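PDB 4IAU: beta-gamma-crystallin from Geodia cydonium, which binds calcium and is a two-domain member of the beta/gamma-crystallin family, built from Greek key strand motifs, whose biological role is not established. Local coordinates for residues Asn46-Trp57 against Lys90-Glu98; Phe18-Phe29 against Leu69-Pro78. All coordinates share one frame; numbering follows the deposited sequence.

Interaction 1: residues Asn46-Trp57 against Lys90-Glu98; sequences NYNDASGGGSLW and KHVNFGGKE. With CA (calcium ion), chain B; GOL (glycerol), chain C.
His91 reaches from the calcium-binding half of this beta/gamma-crystallin to Asp49 of the N-terminal half, and the loop 90-98, between strands 86-89 and 98-101 of a Greek key sheet, fits against the turns of 46-57. Lys90 begins the loop with its carbonyl O on the calcium ion at 2.3 Å, in a site that also takes Gly112, Ser114 and Asp154; its extended chain brings NZ to a water that also serves Asp49 OD1. A flat imidazole with a nitrogen on either flank suits position 91. His91 NE2 gives a hydrogen bond of 2.8 Å to Asp49 OD1; OD1 lies near the ring plane, and NE2 meets it on the anti side, 29° out of the carboxylate plane. ND1 binds O2 of a glycerol, probably from the crystallisation liquor, which itself ligates the metal. Over the ring centre sits Gly52 CA, a CH-pi contact at 3.6 Å; this glycine has the positive phi of a Schellman C-prime residue. Val92 O faces Gly53 CA, where the glycine's bare backbone permits the approach. Asn93 lays CB over the five-membered ring of Trp57, 3.5 Å from its centroid, its amide turned only 16° from the indole plane, while ND2 donates to Gly53 O from above the carbonyl plane. Phe94 directs its edge at the six-membered ring of Trp57, an offset edge-to-face pair with planes at 81°. Gly95 CA comes within 3.2 Å of Tyr47 O, with Gly53 also close, which suits a glycine. Gly96, again at positive phi, donates from N to the same Tyr47 O at 2.9 Å.

Interaction 2: residues Phe18-Phe29 against Leu69-Pro78; sequences FTSEQTNITTDF and LPFTPRSFRP
Phe76 stands at about a right angle to Phe18, its edge directed at the other ring's face in an edge-to-face pair with centroids 4.9 Å apart and planes at 84°. CZ of Phe76 lies over the centre of the Phe18 ring. Within the N-terminal crystallin sandwich the pair packs strand 15-18 of one sheet against strand 75-78 of the other, and the loop after Phe18 folds along the latter. The chi1 of 55° sets Phe76 CG between its own backbone N and carbonyl carbon, and the ring runs alongside Gln22, whose CB lies over one face, off centre, in a CH-pi contact. Gln22 suits this place because its aliphatic part packs on the ring while NE2 bends back to Ser20 O. The same two residues form a single antiparallel bridge, a hydrogen-bonded pair with Gln22 N to Phe76 O at 2.8 Å. Ile25 brings CB and CG1 near Phe76 CE1, while CG2 lies by Pro73 O.

Beside this apolar cluster, Arg74, bent at chi2 and chi3, curls its guanidinium toward the loop. NH2 donates to Ile25 O at 2.8 Å, and NH1 and NH2 both hold Asp28 OD1, NH1 at 2.9 Å, with carboxylate and guanidinium planes 52° apart. NE donates to a water shared with Arg74 O and Ile25 N. The salt bridge and the bond to Ile25 O together fix the guanidinium's rotation and probably favour a charged Asp28.

In the fold
From the N terminus, the chain runs through strands 5-9 and 15-18 into loop 18-29, then passes strands 31-36 and 38-42 to helix 45-48, segment 46-57 and strand 57-61. It returns at 69-78, where interaction 2 closes its loop within the N-terminal half, and only later, at 90-98, does interaction 1 close across to the calcium-binding half. The segments alternate, so the two loops cross rather than nest. They also touch directly: Tyr47 OH lies 2.6 Å from Glu21 OE1 and Gly96 O 2.7 Å from Arg77 NH2, both probable hydrogen bonds. Arg77, on strand 75-78, thus links the N-terminal sheet directly to the interdomain loop 90-98.

Interaction 1: residues Asn46-Trp57 against Lys90-Glu98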
loop_
_atom_site.group_PDB
_atom_site.type_symbol
_atom_site.label_atom_id
_atom_site.label_comp_id
_atom_site.label_asym_id
_atom_site.label_seq_id
_atom_site.Cartn_x
_atom_site.Cartn_y
_atom_site.Cartn_z
ATOM N N ASN A 46 11.987 1.402 4.642
ATOM C CA ASN A 46 11.731 1.672 3.244
ATOM C C ASN A 46 10.754 0.673 2.647
ATOM O O ASN A 46 10.836 0.328 1.462
ATOM C CB ASN A 46 13.030 1.793 2.415
ATOM C CG ASN A 46 13.950 2.790 3.083
ATOM O OD1 ASN A 46 13.570 3.906 3.449
ATOM N ND2 ASN A 46 15.176 2.361 3.310
ATOM N N TYR A 47 9.796 0.240 3.445
ATOM C CA TYR A 47 8.640 -0.496 2.943
ATOM C C TYR A 47 9.077 -1.784 2.288
ATOM O O TYR A 47 8.612 -2.182 1.217
ATOM C CB TYR A 47 7.751 0.352 2.046
ATOM C CG TYR A 47 7.593 1.775 2.574
ATOM C CD1 TYR A 47 7.113 2.021 3.844
ATOM C CD2 TYR A 47 8.013 2.869 1.800
ATOM C CE1 TYR A 47 7.009 3.297 4.351
ATOM C CE2 TYR A 47 7.903 4.160 2.301
ATOM C CZ TYR A 47 7.395 4.376 3.592
ATOM O OH TYR A 47 7.243 5.623 4.155
ATOM N N ASN A 48 9.956 -2.540 2.969
ATOM C CA ASN A 48 10.384 -3.854 2.497
ATOM C C ASN A 48 11.085 -3.790 1.158
ATOM O O ASN A 48 11.070 -4.729 0.365
ATOM C CB ASN A 48 9.277 -4.896 2.508
ATOM C CG ASN A 48 8.935 -5.350 3.900
ATOM O OD1 ASN A 48 9.650 -5.094 4.873
ATOM N ND2 ASN A 48 7.827 -6.113 4.017
ATOM N N ASP A 49 11.824 -2.679 0.924
ATOM C CA ASP A 49 12.525 -2.605 -0.363
ATOM C C ASP A 49 13.593 -3.678 -0.521
ATOM O O ASP A 49 13.715 -4.268 -1.590
ATOM C CB ASP A 49 13.138 -1.196 -0.539
ATOM C CG ASP A 49 13.574 -0.942 -1.959
ATOM O OD1 ASP A 49 12.758 -1.192 -2.900
ATOM O OD2 ASP A 49 14.720 -0.506 -2.141
ATOM N N ALA A 50 14.405 -3.923 0.526
ATOM C CA ALA A 50 15.540 -4.835 0.363
ATOM C C ALA A 50 15.047 -6.219 -0.001
ATOM O O ALA A 50 15.700 -6.923 -0.800
ATOM C CB ALA A 50 16.379 -4.856 1.613
ATOM N N SER A 51 13.954 -6.672 0.610
ATOM C CA SER A 51 13.396 -7.975 0.342
ATOM C C SER A 51 12.499 -8.016 -0.885
ATOM O O SER A 51 11.867 -9.055 -1.160
ATOM C CB SER A 51 12.593 -8.468 1.538
ATOM O OG SER A 51 11.477 -7.625 1.798
ATOM N N GLY A 52 12.360 -6.921 -1.608
ATOM C CA GLY A 52 11.451 -6.901 -2.740
ATOM C C GLY A 52 10.042 -7.292 -2.342
ATOM O O GLY A 52 9.316 -7.950 -3.081
ATOM N N GLY A 53 9.607 -6.852 -1.136
ATOM C CA GLY A 53 8.309 -7.135 -0.626
ATOM C C GLY A 53 8.132 -8.453 0.074
ATOM O O GLY A 53 7.052 -8.731 0.584
ATOM N N GLY A 54 9.216 -9.262 0.155
ATOM C CA GLY A 54 9.089 -10.586 0.687
ATOM C C GLY A 54 9.225 -10.722 2.193
ATOM O O GLY A 54 8.923 -11.810 2.713
ATOM N N SER A 55 9.622 -9.690 2.907
ATOM C CA SER A 55 9.636 -9.689 4.361
ATOM C C SER A 55 8.191 -9.571 4.881
ATOM O O SER A 55 7.227 -9.483 4.128
ATOM C CB SER A 55 10.563 -8.608 4.897
ATOM O OG SER A 55 11.888 -8.880 4.561
ATOM N N LEU A 56 8.074 -9.568 6.211
ATOM C CA LEU A 56 6.749 -9.533 6.801
ATOM C C LEU A 56 6.108 -8.159 6.628
ATOM O O LEU A 56 6.777 -7.128 6.580
ATOM C CB LEU A 56 6.796 -9.903 8.292
ATOM C CG LEU A 56 7.412 -11.266 8.644
ATOM C CD1 LEU A 56 7.520 -11.413 10.125
ATOM C CD2 LEU A 56 6.632 -12.415 8.002
ATOM N N TRP A 57 4.796 -8.177 6.522
ATOM C CA TRP A 57 3.978 -7.005 6.331
ATOM C C TRP A 57 2.609 -7.257 6.870
ATOM O O TRP A 57 2.157 -8.413 6.941
ATOM C CB TRP A 57 3.936 -6.661 4.803
ATOM C CG TRP A 57 3.225 -7.751 4.054
ATOM C CD1 TRP A 57 3.780 -8.943 3.648
ATOM C CD2 TRP A 57 1.840 -7.795 3.703
ATOM N NE1 TRP A 57 2.812 -9.717 3.057
ATOM C CE2 TRP A 57 1.624 -9.052 3.069
ATOM C CE3 TRP A 57 0.765 -6.937 3.851
ATOM C CZ2 TRP A 57 0.364 -9.411 2.599
ATOM C CZ3 TRP A 57 -0.493 -7.298 3.382
ATOM C CH2 TRP A 57 -0.652 -8.530 2.760
ATOM N N LYS A 90 5.613 -1.021 -6.204
ATOM C CA LYS A 90 6.692 -1.634 -6.994
ATOM C C LYS A 90 6.875 -3.104 -6.653
ATOM O O LYS A 90 7.179 -3.908 -7.523
ATOM C CB LYS A 90 7.992 -0.883 -6.738
ATOM C CG LYS A 90 9.163 -1.409 -7.546
ATOM C CD LYS A 90 10.443 -0.654 -7.295
ATOM C CE LYS A 90 11.564 -1.149 -8.158
ATOM N NZ LYS A 90 12.842 -0.433 -7.820
ATOM N N HIS A 91 6.716 -3.503 -5.393
ATOM C CA HIS A 91 6.955 -4.883 -4.978
ATOM C C HIS A 91 5.629 -5.581 -4.662
ATOM O O HIS A 91 4.609 -4.925 -4.423
ATOM C CB HIS A 91 7.869 -4.953 -3.795
ATOM C CG HIS A 91 9.182 -4.333 -3.990
ATOM N ND1 HIS A 91 9.897 -4.470 -5.150
ATOM C CD2 HIS A 91 9.881 -3.535 -3.181
ATOM C CE1 HIS A 91 11.021 -3.781 -5.030
ATOM N NE2 HIS A 91 11.059 -3.205 -3.846
ATOM N N VAL A 92 5.696 -6.898 -4.679
ATOM C CA VAL A 92 4.587 -7.684 -4.147
ATOM C C VAL A 92 4.335 -7.250 -2.699
ATOM O O VAL A 92 5.171 -6.654 -2.020
ATOM C CB VAL A 92 4.842 -9.181 -4.225
ATOM C CG1 VAL A 92 4.956 -9.666 -5.672
ATOM C CG2 VAL A 92 6.069 -9.621 -3.395
ATOM N N ASN A 93 3.126 -7.558 -2.213
ATOM C CA ASN A 93 2.803 -7.331 -0.812
ATOM C C ASN A 93 2.993 -5.859 -0.425
ATOM O O ASN A 93 3.378 -5.500 0.673
ATOM C CB ASN A 93 3.605 -8.208 0.123
ATOM C CG ASN A 93 3.395 -9.689 -0.173
ATOM O OD1 ASN A 93 2.333 -10.100 -0.618
ATOM N ND2 ASN A 93 4.456 -10.455 0.040
ATOM N N PHE A 94 2.682 -4.989 -1.389
ATOM C CA PHE A 94 2.581 -3.558 -1.156
ATOM C C PHE A 94 3.900 -2.958 -0.759
ATOM O O PHE A 94 3.946 -1.908 -0.068
ATOM C CB PHE A 94 1.445 -3.199 -0.182
ATOM C CG PHE A 94 0.250 -4.052 -0.457
ATOM C CD1 PHE A 94 -0.386 -3.998 -1.712
ATOM C CD2 PHE A 94 -0.239 -4.952 0.464
ATOM C CE1 PHE A 94 -1.407 -4.858 -2.019
ATOM C CE2 PHE A 94 -1.258 -5.798 0.163
ATOM C CZ PHE A 94 -1.855 -5.753 -1.101
ATOM N N GLY A 95 5.020 -3.542 -1.197
ATOM C CA GLY A 95 6.305 -3.013 -0.850
ATOM C C GLY A 95 6.840 -2.010 -1.844
ATOM O O GLY A 95 6.407 -1.902 -2.970
ATOM N N GLY A 96 7.857 -1.255 -1.376
ATOM C CA GLY A 96 8.630 -0.381 -2.256
ATOM C C GLY A 96 7.896 0.864 -2.671
ATOM O O GLY A 96 6.910 1.306 -2.073
ATOM N N LYS A 97 8.395 1.475 -3.746
ATOM C CA LYS A 97 7.858 2.745 -4.245
ATOM C C LYS A 97 6.383 2.591 -4.532
ATOM O O LYS A 97 5.951 1.637 -5.180
ATOM C CB LYS A 97 8.610 3.107 -5.516
ATOM C CG LYS A 97 8.270 4.476 -6.062
ATOM C CD LYS A 97 9.168 4.981 -7.139
ATOM C CE LYS A 97 10.490 5.577 -6.716
ATOM N NZ LYS A 97 10.769 6.783 -7.566
ATOM N N GLU A 98 5.590 3.583 -4.097
ATOM C CA GLU A 98 4.171 3.611 -4.360
ATOM C C GLU A 98 3.825 4.766 -5.321
ATOM O O GLU A 98 4.572 5.739 -5.490
ATOM C CB GLU A 98 3.348 3.773 -3.066
ATOM C CG GLU A 98 3.458 5.141 -2.421
ATOM C CD GLU A 98 2.667 5.339 -1.157
ATOM O OE1 GLU A 98 1.683 4.584 -0.918
ATOM O OE2 GLU A 98 3.025 6.240 -0.364
HETATM CA CA CA B . 8.072 -4.961 -9.346
HETATM C C1 GOL C . 10.251 -7.549 -8.878
HETATM O O1 GOL C . 9.196 -7.162 -9.791
HETATM C C2 GOL C . 9.848 -7.151 -7.459
HETATM O O2 GOL C . 9.383 -5.825 -7.488
HETATM C C3 GOL C . 8.749 -8.092 -6.969
HETATM O O3 GOL C . 8.278 -7.759 -5.669
HETATM O O HOH W 1 6.036 -6.247 1.731
HETATM O O HOH W 2 11.194 0.838 -4.186
HETATM O O HOH W 3 13.695 -1.557 -5.439
HETATM O O HOH W 4 10.118 -3.951 -9.900
#

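Interaction 2: residues Phe18-Phe29 against Leu69-Pro78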
loop_
_atom_site.group_PDB
_atom_site.type_symbol
_atom_site.label_atom_id
_atom_site.label_comp_id
_atom_site.label_asym_id
_atom_site.label_seq_id
_atom_site.Cartn_x
_atom_site.Cartn_y
_atom_site.Cartn_z
ATOM N N PHE A 18 0.751 8.951 14.559
ATOM C CA PHE A 18 1.329 9.292 13.280
ATOM C C PHE A 18 0.221 9.577 12.289
ATOM O O PHE A 18 -0.830 8.929 12.288
ATOM C CB PHE A 18 2.157 8.119 12.765
ATOM C CG PHE A 18 3.318 7.780 13.676
ATOM C CD1 PHE A 18 3.111 6.910 14.754
ATOM C CD2 PHE A 18 4.565 8.333 13.478
ATOM C CE1 PHE A 18 4.145 6.609 15.633
ATOM C CE2 PHE A 18 5.609 8.021 14.349
ATOM C CZ PHE A 18 5.393 7.182 15.422
ATOM N N THR A 19 0.492 10.538 11.376
ATOM C CA THR A 19 -0.460 10.948 10.360
ATOM C C THR A 19 0.176 10.930 8.981
ATOM O O THR A 19 -0.467 11.340 8.015
ATOM C CB THR A 19 -0.999 12.353 10.628
ATOM O OG1 THR A 19 0.081 13.274 10.675
ATOM C CG2 THR A 19 -1.708 12.386 11.987
ATOM N N SER A 20 1.414 10.478 8.844
ATOM C CA SER A 20 2.102 10.469 7.576
ATOM C C SER A 20 3.052 9.301 7.502
ATOM O O SER A 20 3.360 8.665 8.516
ATOM C CB SER A 20 2.833 11.792 7.359
ATOM O OG SER A 20 3.886 11.877 8.286
ATOM N N GLU A 21 3.577 9.036 6.323
ATOM C CA GLU A 21 4.454 7.899 6.096
ATOM C C GLU A 21 5.750 8.016 6.886
ATOM O O GLU A 21 6.316 9.095 7.017
ATOM C CB GLU A 21 4.750 7.710 4.604
ATOM C CG GLU A 21 5.691 8.728 3.981
ATOM C CD GLU A 21 5.990 8.422 2.538
ATOM O OE1 GLU A 21 6.725 7.422 2.316
ATOM O OE2 GLU A 21 5.457 9.068 1.634
ATOM N N GLN A 22 6.243 6.866 7.356
ATOM C CA GLN A 22 7.473 6.752 8.086
ATOM C C GLN A 22 8.370 5.714 7.440
ATOM O O GLN A 22 8.135 4.500 7.590
ATOM C CB GLN A 22 7.181 6.387 9.566
ATOM C CG GLN A 22 6.233 7.371 10.222
ATOM C CD GLN A 22 6.714 8.790 10.320
ATOM O OE1 GLN A 22 7.867 9.082 10.631
ATOM N NE2 GLN A 22 5.812 9.740 10.068
ATOM N N THR A 23 9.380 6.157 6.694
ATOM C CA THR A 23 10.283 5.283 5.998
ATOM C C THR A 23 11.244 4.570 6.916
ATOM O O THR A 23 11.805 3.518 6.568
ATOM C CB THR A 23 11.165 6.092 4.964
ATOM O OG1 THR A 23 11.774 7.193 5.704
ATOM C CG2 THR A 23 10.355 6.709 3.894
ATOM N N ASN A 24 11.500 5.177 8.071
ATOM C CA ASN A 24 12.337 4.619 9.141
ATOM C C ASN A 24 11.648 5.013 10.456
ATOM O O ASN A 24 10.907 5.996 10.480
ATOM C CB ASN A 24 13.740 5.174 9.144
ATOM C CG ASN A 24 14.528 4.954 7.916
ATOM O OD1 ASN A 24 15.093 3.874 7.687
ATOM N ND2 ASN A 24 14.593 5.993 7.105
ATOM N N ILE A 25 11.918 4.265 11.503
ATOM C CA ILE A 25 11.350 4.582 12.816
ATOM C C ILE A 25 12.386 4.117 13.827
ATOM O O ILE A 25 12.770 2.958 13.831
ATOM C CB ILE A 25 9.921 3.990 12.958
ATOM C CG1 ILE A 25 9.317 4.419 14.284
ATOM C CG2 ILE A 25 9.845 2.503 12.798
ATOM C CD1 ILE A 25 8.992 5.884 14.323
ATOM N N THR A 26 12.821 4.992 14.724
ATOM C CA THR A 26 13.847 4.577 15.711
ATOM C C THR A 26 13.251 3.732 16.829
ATOM O O THR A 26 13.814 2.727 17.268
ATOM C CB THR A 26 14.597 5.799 16.242
ATOM O OG1 THR A 26 15.402 6.346 15.196
ATOM C CG2 THR A 26 15.563 5.345 17.319
ATOM N N THR A 27 12.062 4.100 17.266
ATOM C CA THR A 27 11.376 3.451 18.341
ATOM C C THR A 27 10.849 2.095 17.898
ATOM O O THR A 27 10.361 1.963 16.785
ATOM C CB THR A 27 10.189 4.311 18.810
ATOM O OG1 THR A 27 10.689 5.521 19.398
ATOM C CG2 THR A 27 9.384 3.637 19.921
ATOM N N ASP A 28 10.939 1.101 18.769
ATOM C CA ASP A 28 10.345 -0.214 18.567
ATOM C C ASP A 28 8.933 -0.206 19.131
ATOM O O ASP A 28 8.734 -0.055 20.350
ATOM C CB ASP A 28 11.145 -1.300 19.238
ATOM C CG ASP A 28 12.492 -1.594 18.622
ATOM O OD1 ASP A 28 12.779 -1.143 17.526
ATOM O OD2 ASP A 28 13.259 -2.330 19.268
ATOM N N PHE A 29 7.928 -0.366 18.272
ATOM C CA PHE A 29 6.544 -0.428 18.680
ATOM C C PHE A 29 6.035 -1.854 18.713
ATOM O O PHE A 29 6.454 -2.691 17.880
ATOM C CB PHE A 29 5.700 0.453 17.774
ATOM C CG PHE A 29 5.961 1.950 17.902
ATOM C CD1 PHE A 29 5.561 2.628 19.050
ATOM C CD2 PHE A 29 6.570 2.685 16.903
ATOM C CE1 PHE A 29 5.765 3.978 19.188
ATOM C CE2 PHE A 29 6.726 4.022 17.030
ATOM C CZ PHE A 29 6.339 4.697 18.164
ATOM N N LEU A 69 0.952 -5.964 17.327
ATOM C CA LEU A 69 1.515 -6.118 15.985
ATOM C C LEU A 69 2.186 -7.468 15.852
ATOM O O LEU A 69 2.650 -8.039 16.845
ATOM C CB LEU A 69 2.557 -5.016 15.786
ATOM C CG LEU A 69 2.029 -3.623 15.598
ATOM C CD1 LEU A 69 3.071 -2.576 15.967
ATOM C CD2 LEU A 69 1.567 -3.484 14.156
ATOM N N PRO A 70 2.268 -8.019 14.639
ATOM C CA PRO A 70 2.871 -9.341 14.437
ATOM C C PRO A 70 4.417 -9.326 14.445
ATOM O O PRO A 70 5.022 -10.384 14.513
ATOM C CB PRO A 70 2.348 -9.786 13.109
ATOM C CG PRO A 70 1.964 -8.548 12.407
ATOM C CD PRO A 70 1.589 -7.492 13.413
ATOM N N PHE A 71 5.023 -8.173 14.312
ATOM C CA PHE A 71 6.450 -7.960 14.267
ATOM C C PHE A 71 6.692 -6.508 14.640
ATOM O O PHE A 71 5.782 -5.692 14.619
ATOM C CB PHE A 71 7.066 -8.291 12.872
ATOM C CG PHE A 71 6.365 -7.537 11.750
ATOM C CD1 PHE A 71 6.724 -6.223 11.430
ATOM C CD2 PHE A 71 5.335 -8.121 11.027
ATOM C CE1 PHE A 71 6.026 -5.514 10.507
ATOM C CE2 PHE A 71 4.674 -7.381 10.050
ATOM C CZ PHE A 71 5.008 -6.100 9.786
ATOM N N THR A 72 7.951 -6.193 14.925
ATOM C CA THR A 72 8.318 -4.809 15.209
ATOM C C THR A 72 8.465 -4.062 13.889
ATOM O O THR A 72 9.305 -4.434 13.079
ATOM C CB THR A 72 9.684 -4.769 15.908
ATOM O OG1 THR A 72 9.578 -5.590 17.079
ATOM C CG2 THR A 72 10.042 -3.347 16.311
ATOM N N PRO A 73 7.653 -3.041 13.623
ATOM C CA PRO A 73 7.774 -2.374 12.328
ATOM C C PRO A 73 9.087 -1.601 12.211
ATOM O O PRO A 73 9.539 -0.971 13.163
ATOM C CB PRO A 73 6.585 -1.462 12.269
ATOM C CG PRO A 73 5.684 -1.791 13.384
ATOM C CD PRO A 73 6.517 -2.558 14.401
ATOM N N ARG A 74 9.641 -1.583 11.009
ATOM C CA ARG A 74 10.736 -0.672 10.669
ATOM C C ARG A 74 10.302 0.399 9.685
ATOM O O ARG A 74 11.093 1.322 9.423
ATOM C CB ARG A 74 11.973 -1.431 10.183
ATOM C CG ARG A 74 12.700 -2.204 11.277
ATOM C CD ARG A 74 13.725 -1.357 12.022
ATOM N NE ARG A 74 13.182 -0.373 12.925
ATOM C CZ ARG A 74 12.909 -0.590 14.196
ATOM N NH1 ARG A 74 12.983 -1.780 14.715
ATOM N NH2 ARG A 74 12.509 0.425 14.967
ATOM N N SER A 75 9.090 0.343 9.160
ATOM C CA SER A 75 8.514 1.396 8.360
ATOM C C SER A 75 7.016 1.147 8.291
ATOM O O SER A 75 6.544 0.033 8.522
ATOM C CB SER A 75 9.127 1.490 6.953
ATOM O OG SER A 75 8.970 0.301 6.205
ATOM N N PHE A 76 6.254 2.198 7.937
ATOM C CA PHE A 76 4.805 2.067 7.831
ATOM C C PHE A 76 4.295 3.300 7.132
ATOM O O PHE A 76 4.913 4.373 7.158
ATOM C CB PHE A 76 4.145 1.837 9.203
ATOM C CG PHE A 76 4.460 2.865 10.270
ATOM C CD1 PHE A 76 5.572 2.701 11.068
ATOM C CD2 PHE A 76 3.661 3.974 10.480
ATOM C CE1 PHE A 76 5.848 3.634 12.072
ATOM C CE2 PHE A 76 3.954 4.874 11.466
ATOM C CZ PHE A 76 5.051 4.719 12.274
ATOM N N ARG A 77 3.114 3.160 6.496
ATOM C CA ARG A 77 2.586 4.279 5.725
ATOM C C ARG A 77 1.094 4.131 5.529
ATOM O O ARG A 77 0.563 3.012 5.493
ATOM C CB ARG A 77 3.290 4.411 4.352
ATOM C CG ARG A 77 3.200 3.127 3.513
ATOM C CD ARG A 77 3.906 3.340 2.177
ATOM N NE ARG A 77 4.088 2.078 1.490
ATOM C CZ ARG A 77 4.857 1.931 0.404
ATOM N NH1 ARG A 77 5.440 3.003 -0.143
ATOM N NH2 ARG A 77 5.046 0.750 -0.134
ATOM N N PRO A 78 0.391 5.242 5.338
ATOM C CA PRO A 78 -1.025 5.194 5.028
ATOM C C PRO A 78 -1.229 4.856 3.555
ATOM O O PRO A 78 -0.381 5.056 2.699
ATOM C CB PRO A 78 -1.495 6.622 5.356
ATOM C CG PRO A 78 -0.276 7.484 5.021
ATOM C CD PRO A 78 0.890 6.652 5.433
HETATM O O HOH W 5 5.644 5.870 0.293
HETATM O O HOH W 6 13.293 1.796 10.943
HETATM O O HOH W 7 8.623 0.144 15.553
HETATM O O HOH W 8 7.484 -5.134 18.657
#